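Long-range contact in coatomer subunit delta (PDB 5FJZ), which forms part of the coatomer coat, which is probably required for vesicle budding from Golgi membranes and retrograde transport to the ER, and binds a tryptophan-motif peptide of Dsl1: residues A[68-82]-A[102-114]. Numbering follows the deposited sequence.
Sequences SFQFKTHPNIDKQSF and QSLGVLRWRKVAP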
loop_
_atom_site.group_PDB
_atom_site.type_symbol
_atom_site.label_atom_id
_atom_site.label_comp_id
_atom_site.label_asym_id
_atom_site.label_seq_id
_atom_site.Cartn_x
_atom_site.Cartn_y
_atom_site.Cartn_z
ATOM N N SER A 68 -5.484 17.703 21.631
ATOM C CA SER A 68 -5.146 16.250 21.603
ATOM C C SER A 68 -5.951 15.572 20.481
ATOM O O SER A 68 -5.621 14.405 20.133
ATOM C CB SER A 68 -5.420 15.590 22.973
ATOM O OG SER A 68 -6.807 15.620 23.302
ATOM N N PHE A 69 -6.969 16.224 19.923
ATOM C CA PHE A 69 -7.706 15.707 18.776
ATOM C C PHE A 69 -7.150 16.061 17.374
ATOM O O PHE A 69 -7.553 15.435 16.427
ATOM C CB PHE A 69 -9.186 16.054 18.862
ATOM C CG PHE A 69 -9.945 15.099 19.733
ATOM C CD1 PHE A 69 -10.427 13.929 19.232
ATOM C CD2 PHE A 69 -10.100 15.355 21.077
ATOM C CE1 PHE A 69 -11.124 13.045 20.061
ATOM C CE2 PHE A 69 -10.805 14.492 21.919
ATOM C CZ PHE A 69 -11.302 13.313 21.400
ATOM N N GLN A 70 -6.174 16.951 17.312
ATOM C CA GLN A 70 -5.636 17.568 16.078
ATOM C C GLN A 70 -6.725 17.681 15.010
ATOM O O GLN A 70 -6.637 16.990 13.997
ATOM C CB GLN A 70 -4.453 16.720 15.533
ATOM C CG GLN A 70 -3.135 17.135 16.083
ATOM C CD GLN A 70 -2.571 18.331 15.291
ATOM O OE1 GLN A 70 -3.109 19.446 15.319
ATOM N NE2 GLN A 70 -1.474 18.100 14.620
ATOM N N PHE A 71 -7.732 18.458 15.288
ATOM C CA PHE A 71 -8.814 18.776 14.364
ATOM C C PHE A 71 -8.164 19.428 13.132
ATOM O O PHE A 71 -7.304 20.289 13.232
ATOM C CB PHE A 71 -9.859 19.666 14.981
ATOM C CG PHE A 71 -10.810 18.998 15.891
ATOM C CD1 PHE A 71 -11.728 18.071 15.412
ATOM C CD2 PHE A 71 -10.791 19.261 17.263
ATOM C CE1 PHE A 71 -12.604 17.444 16.238
ATOM C CE2 PHE A 71 -11.701 18.627 18.086
ATOM C CZ PHE A 71 -12.605 17.739 17.582
ATOM N N LYS A 72 -8.523 18.920 11.982
ATOM C CA LYS A 72 -7.852 19.358 10.724
ATOM C C LYS A 72 -8.961 19.513 9.737
ATOM O O LYS A 72 -9.762 18.596 9.536
ATOM C CB LYS A 72 -6.802 18.355 10.263
ATOM C CG LYS A 72 -5.995 18.828 9.060
ATOM C CD LYS A 72 -5.477 17.662 8.217
ATOM C CE LYS A 72 -4.354 16.883 8.937
ATOM N NZ LYS A 72 -4.858 15.843 9.908
ATOM N N THR A 73 -9.105 20.721 9.223
ATOM C CA THR A 73 -10.125 21.028 8.235
ATOM C C THR A 73 -9.540 20.817 6.824
ATOM O O THR A 73 -8.339 20.885 6.549
ATOM C CB THR A 73 -10.640 22.498 8.287
ATOM O OG1 THR A 73 -9.500 23.349 8.311
ATOM C CG2 THR A 73 -11.548 22.741 9.492
ATOM N N HIS A 74 -10.423 20.416 5.966
ATOM C CA HIS A 74 -10.051 20.238 4.555
ATOM C C HIS A 74 -9.476 21.545 4.027
ATOM O O HIS A 74 -9.949 22.637 4.439
ATOM C CB HIS A 74 -11.297 19.797 3.803
ATOM C CG HIS A 74 -11.052 19.538 2.366
ATOM N ND1 HIS A 74 -10.912 20.552 1.450
ATOM C CD2 HIS A 74 -10.867 18.385 1.698
ATOM C CE1 HIS A 74 -10.720 20.027 0.252
ATOM N NE2 HIS A 74 -10.670 18.719 0.378
ATOM N N PRO A 75 -8.459 21.487 3.126
ATOM C CA PRO A 75 -7.930 22.742 2.540
ATOM C C PRO A 75 -8.948 23.783 2.070
ATOM O O PRO A 75 -8.723 24.996 2.290
ATOM C CB PRO A 75 -7.062 22.273 1.399
ATOM C CG PRO A 75 -6.639 20.934 1.793
ATOM C CD PRO A 75 -7.708 20.324 2.658
ATOM N N ASN A 76 -10.091 23.369 1.556
ATOM C CA ASN A 76 -11.157 24.278 1.111
ATOM C C ASN A 76 -12.105 24.778 2.180
ATOM O O ASN A 76 -12.994 25.570 1.891
ATOM C CB ASN A 76 -12.047 23.658 0.023
ATOM C CG ASN A 76 -11.262 23.228 -1.212
ATOM O OD1 ASN A 76 -11.574 22.220 -1.865
ATOM N ND2 ASN A 76 -10.250 23.975 -1.532
ATOM N N ILE A 77 -11.931 24.332 3.407
ATOM C CA ILE A 77 -12.815 24.675 4.511
ATOM C C ILE A 77 -12.041 25.767 5.263
ATOM O O ILE A 77 -10.830 25.720 5.418
ATOM C CB ILE A 77 -13.106 23.439 5.428
ATOM C CG1 ILE A 77 -13.938 22.424 4.673
ATOM C CG2 ILE A 77 -13.791 23.833 6.727
ATOM C CD1 ILE A 77 -15.318 22.869 4.242
ATOM N N ASP A 78 -12.792 26.719 5.780
ATOM C CA ASP A 78 -12.271 27.869 6.541
ATOM C C ASP A 78 -11.935 27.499 8.027
ATOM O O ASP A 78 -12.848 27.287 8.849
ATOM C CB ASP A 78 -13.356 28.942 6.510
ATOM C CG ASP A 78 -12.969 30.227 7.278
ATOM O OD1 ASP A 78 -11.873 30.313 7.852
ATOM O OD2 ASP A 78 -13.852 31.109 7.345
ATOM N N LYS A 79 -10.647 27.327 8.290
ATOM C CA LYS A 79 -10.165 26.894 9.608
ATOM C C LYS A 79 -10.560 27.876 10.698
ATOM O O LYS A 79 -10.995 27.471 11.784
ATOM C CB LYS A 79 -8.651 26.697 9.563
ATOM C CG LYS A 79 -7.995 26.187 10.843
ATOM C CD LYS A 79 -8.868 25.117 11.537
ATOM C CE LYS A 79 -8.290 23.718 11.481
ATOM N NZ LYS A 79 -7.135 23.607 12.409
ATOM N N GLN A 80 -10.481 29.178 10.391
ATOM C CA GLN A 80 -10.790 30.205 11.420
ATOM C C GLN A 80 -12.213 30.164 11.865
ATOM O O GLN A 80 -12.465 30.244 13.079
ATOM C CB GLN A 80 -10.458 31.616 10.913
ATOM C CG GLN A 80 -9.028 31.791 10.495
ATOM C CD GLN A 80 -8.155 31.683 11.715
ATOM O OE1 GLN A 80 -8.149 30.628 12.304
ATOM N NE2 GLN A 80 -7.465 32.771 12.147
ATOM N N SER A 81 -13.162 30.027 10.935
ATOM C CA SER A 81 -14.582 29.839 11.306
ATOM C C SER A 81 -14.869 28.542 12.108
ATOM O O SER A 81 -15.753 28.529 12.956
ATOM C CB SER A 81 -15.491 29.799 10.092
ATOM O OG SER A 81 -15.468 31.041 9.447
ATOM N N PHE A 82 -14.151 27.477 11.809
ATOM C CA PHE A 82 -14.326 26.257 12.594
ATOM C C PHE A 82 -13.890 26.467 14.061
ATOM O O PHE A 82 -14.594 26.125 15.055
ATOM C CB PHE A 82 -13.505 25.135 11.941
ATOM C CG PHE A 82 -13.310 23.979 12.852
ATOM C CD1 PHE A 82 -14.364 23.085 13.081
ATOM C CD2 PHE A 82 -12.099 23.760 13.464
ATOM C CE1 PHE A 82 -14.179 21.978 13.914
ATOM C CE2 PHE A 82 -11.918 22.662 14.288
ATOM C CZ PHE A 82 -12.967 21.809 14.531
ATOM N N GLN A 102 -21.407 13.456 -3.799
ATOM C CA GLN A 102 -20.023 13.017 -3.501
ATOM C C GLN A 102 -19.737 13.138 -2.046
ATOM O O GLN A 102 -20.190 14.107 -1.366
ATOM C CB GLN A 102 -18.965 13.845 -4.220
ATOM C CG GLN A 102 -19.225 14.017 -5.705
ATOM C CD GLN A 102 -19.886 15.343 -6.077
ATOM O OE1 GLN A 102 -20.727 15.893 -5.342
ATOM N NE2 GLN A 102 -19.547 15.839 -7.249
ATOM N N SER A 103 -18.966 12.191 -1.538
ATOM C CA SER A 103 -18.648 12.191 -0.088
ATOM C C SER A 103 -17.514 13.183 0.100
ATOM O O SER A 103 -16.372 12.978 -0.381
ATOM C CB SER A 103 -18.233 10.809 0.462
ATOM O OG SER A 103 -19.306 9.864 0.404
ATOM N N LEU A 104 -17.797 14.257 0.787
ATOM C CA LEU A 104 -16.841 15.329 0.966
ATOM C C LEU A 104 -16.313 15.311 2.401
ATOM O O LEU A 104 -17.071 15.582 3.347
ATOM C CB LEU A 104 -17.466 16.665 0.674
ATOM C CG LEU A 104 -18.223 16.798 -0.608
ATOM C CD1 LEU A 104 -18.930 18.155 -0.643
ATOM C CD2 LEU A 104 -17.344 16.652 -1.849
ATOM N N GLY A 105 -15.054 14.896 2.576
ATOM C CA GLY A 105 -14.365 14.905 3.890
ATOM C C GLY A 105 -14.039 16.331 4.289
ATOM O O GLY A 105 -13.349 17.065 3.530
ATOM N N VAL A 106 -14.649 16.820 5.351
ATOM C CA VAL A 106 -14.498 18.264 5.669
ATOM C C VAL A 106 -13.661 18.483 6.907
ATOM O O VAL A 106 -13.119 19.558 7.126
ATOM C CB VAL A 106 -15.837 19.039 5.716
ATOM C CG1 VAL A 106 -16.514 19.106 4.323
ATOM C CG2 VAL A 106 -16.776 18.569 6.793
ATOM N N LEU A 107 -13.646 17.491 7.769
ATOM C CA LEU A 107 -12.985 17.603 9.034
ATOM C C LEU A 107 -12.503 16.232 9.447
ATOM O O LEU A 107 -13.220 15.223 9.260
ATOM C CB LEU A 107 -13.970 18.199 10.086
ATOM C CG LEU A 107 -13.418 18.313 11.501
ATOM C CD1 LEU A 107 -12.443 19.494 11.566
ATOM C CD2 LEU A 107 -14.597 18.592 12.456
ATOM N N ARG A 108 -11.330 16.171 10.009
ATOM C CA ARG A 108 -10.724 14.938 10.526
ATOM C C ARG A 108 -10.089 15.191 11.894
ATOM O O ARG A 108 -9.777 16.339 12.268
ATOM C CB ARG A 108 -9.524 14.548 9.623
ATOM C CG ARG A 108 -9.949 13.894 8.351
ATOM C CD ARG A 108 -8.717 13.766 7.473
ATOM N NE ARG A 108 -8.969 12.827 6.376
ATOM C CZ ARG A 108 -8.143 12.674 5.341
ATOM N NH1 ARG A 108 -7.019 13.410 5.240
ATOM N NH2 ARG A 108 -8.444 11.799 4.393
ATOM N N TRP A 109 -9.957 14.120 12.663
ATOM C CA TRP A 109 -9.413 14.153 13.993
ATOM C C TRP A 109 -8.704 12.864 14.263
ATOM O O TRP A 109 -8.964 11.870 13.640
ATOM C CB TRP A 109 -10.491 14.546 15.043
ATOM C CG TRP A 109 -11.703 13.693 15.107
ATOM C CD1 TRP A 109 -11.945 12.681 16.011
ATOM C CD2 TRP A 109 -12.863 13.812 14.300
ATOM N NE1 TRP A 109 -13.237 12.135 15.749
ATOM C CE2 TRP A 109 -13.819 12.864 14.750
ATOM C CE3 TRP A 109 -13.272 14.730 13.313
ATOM C CZ2 TRP A 109 -14.983 12.698 14.127
ATOM C CZ3 TRP A 109 -14.452 14.550 12.729
ATOM C CH2 TRP A 109 -15.296 13.574 13.099
ATOM N N ARG A 110 -7.806 12.886 15.238
ATOM C CA ARG A 110 -7.059 11.730 15.649
ATOM C C ARG A 110 -6.582 11.890 17.073
ATOM O O ARG A 110 -5.997 12.921 17.413
ATOM C CB ARG A 110 -5.827 11.559 14.758
ATOM C CG ARG A 110 -5.072 10.271 15.006
ATOM C CD ARG A 110 -4.071 9.975 13.892
ATOM N NE ARG A 110 -2.876 10.731 14.069
ATOM C CZ ARG A 110 -1.836 10.355 14.800
ATOM N NH1 ARG A 110 -1.752 9.155 15.300
ATOM N NH2 ARG A 110 -0.774 11.127 14.902
ATOM N N LYS A 111 -6.730 10.845 17.855
ATOM C CA LYS A 111 -6.236 10.913 19.223
ATOM C C LYS A 111 -5.660 9.600 19.573
ATOM O O LYS A 111 -6.151 8.535 19.121
ATOM C CB LYS A 111 -7.367 11.306 20.192
ATOM C CG LYS A 111 -6.814 11.367 21.575
ATOM C CD LYS A 111 -7.652 12.206 22.502
ATOM C CE LYS A 111 -7.121 12.122 23.913
ATOM N NZ LYS A 111 -8.114 12.790 24.742
ATOM N N VAL A 112 -4.585 9.657 20.356
ATOM C CA VAL A 112 -3.870 8.510 20.787
ATOM C C VAL A 112 -3.937 8.353 22.303
ATOM O O VAL A 112 -4.016 9.330 23.065
ATOM C CB VAL A 112 -2.401 8.425 20.332
ATOM C CG1 VAL A 112 -2.239 8.546 18.815
ATOM C CG2 VAL A 112 -1.474 9.300 21.141
ATOM N N ALA A 113 -3.751 7.132 22.741
ATOM C CA ALA A 113 -3.619 6.910 24.189
ATOM C C ALA A 113 -2.618 5.819 24.424
ATOM O O ALA A 113 -2.382 4.905 23.557
ATOM C CB ALA A 113 -4.986 6.638 24.813
ATOM N N PRO A 114 -1.849 5.930 25.527
ATOM C CA PRO A 114 -0.720 5.051 25.795
ATOM C C PRO A 114 -1.079 3.760 26.623
ATOM O O PRO A 114 -2.247 3.440 26.773
ATOM C CB PRO A 114 0.216 5.999 26.581
ATOM C CG PRO A 114 -0.766 6.726 27.427
ATOM C CD PRO A 114 -1.932 7.009 26.576
HETATM O O HOH W 1 -3.453 12.651 21.000
#
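The short edge strand 72-73, at one end of the long mixed sheet of the mu-homology domain, pairs antiparallel with strand 104-113. Lys72 and Arg108 form a hydrogen-bonded pair (Lys72 N to Arg108 O and Arg108 N to Lys72 O, both 2.9 Å); beyond the bridged residues, backbone bonds from His74 N to Val106 O and, nearly straight, from Arg110 N to Phe69 O (2.8 Å) keep the two chains together. On the face bearing Thr73 and Leu107, Phe69, Phe71 and Trp109 form an aromatic cluster. Phe69 lies alongside the indole, its CD1 3.8 Å from Trp109 CD1, while Phe71 meets Trp109 CB and the indole obliquely, its ring plane at 50° to the five-membered ring. The extended chain of Lys111 lays CD over one face of Phe69, 4.1 Å from the ring centroid, and ends in a weak bond from NZ to Ser68 OG, which is also hydrogen-bonded to Asp66. Replacing Phe69 by an alanine would probably leave the Lys111 methylenes without the ring beneath them and open a gap beside the indole. Leu107, its CG turned opposite the backbone N (chi1 177°), lays CD1 over one face of the Phe82 ring. Trp109 NE1 is hydrogen-bonded to Glu21, His74 and Arg108 hold aromatic side chains of the bound peptide by stacking and cation-pi contact, and along its other edge strand 104-113 pairs antiparallel with strand 33-46.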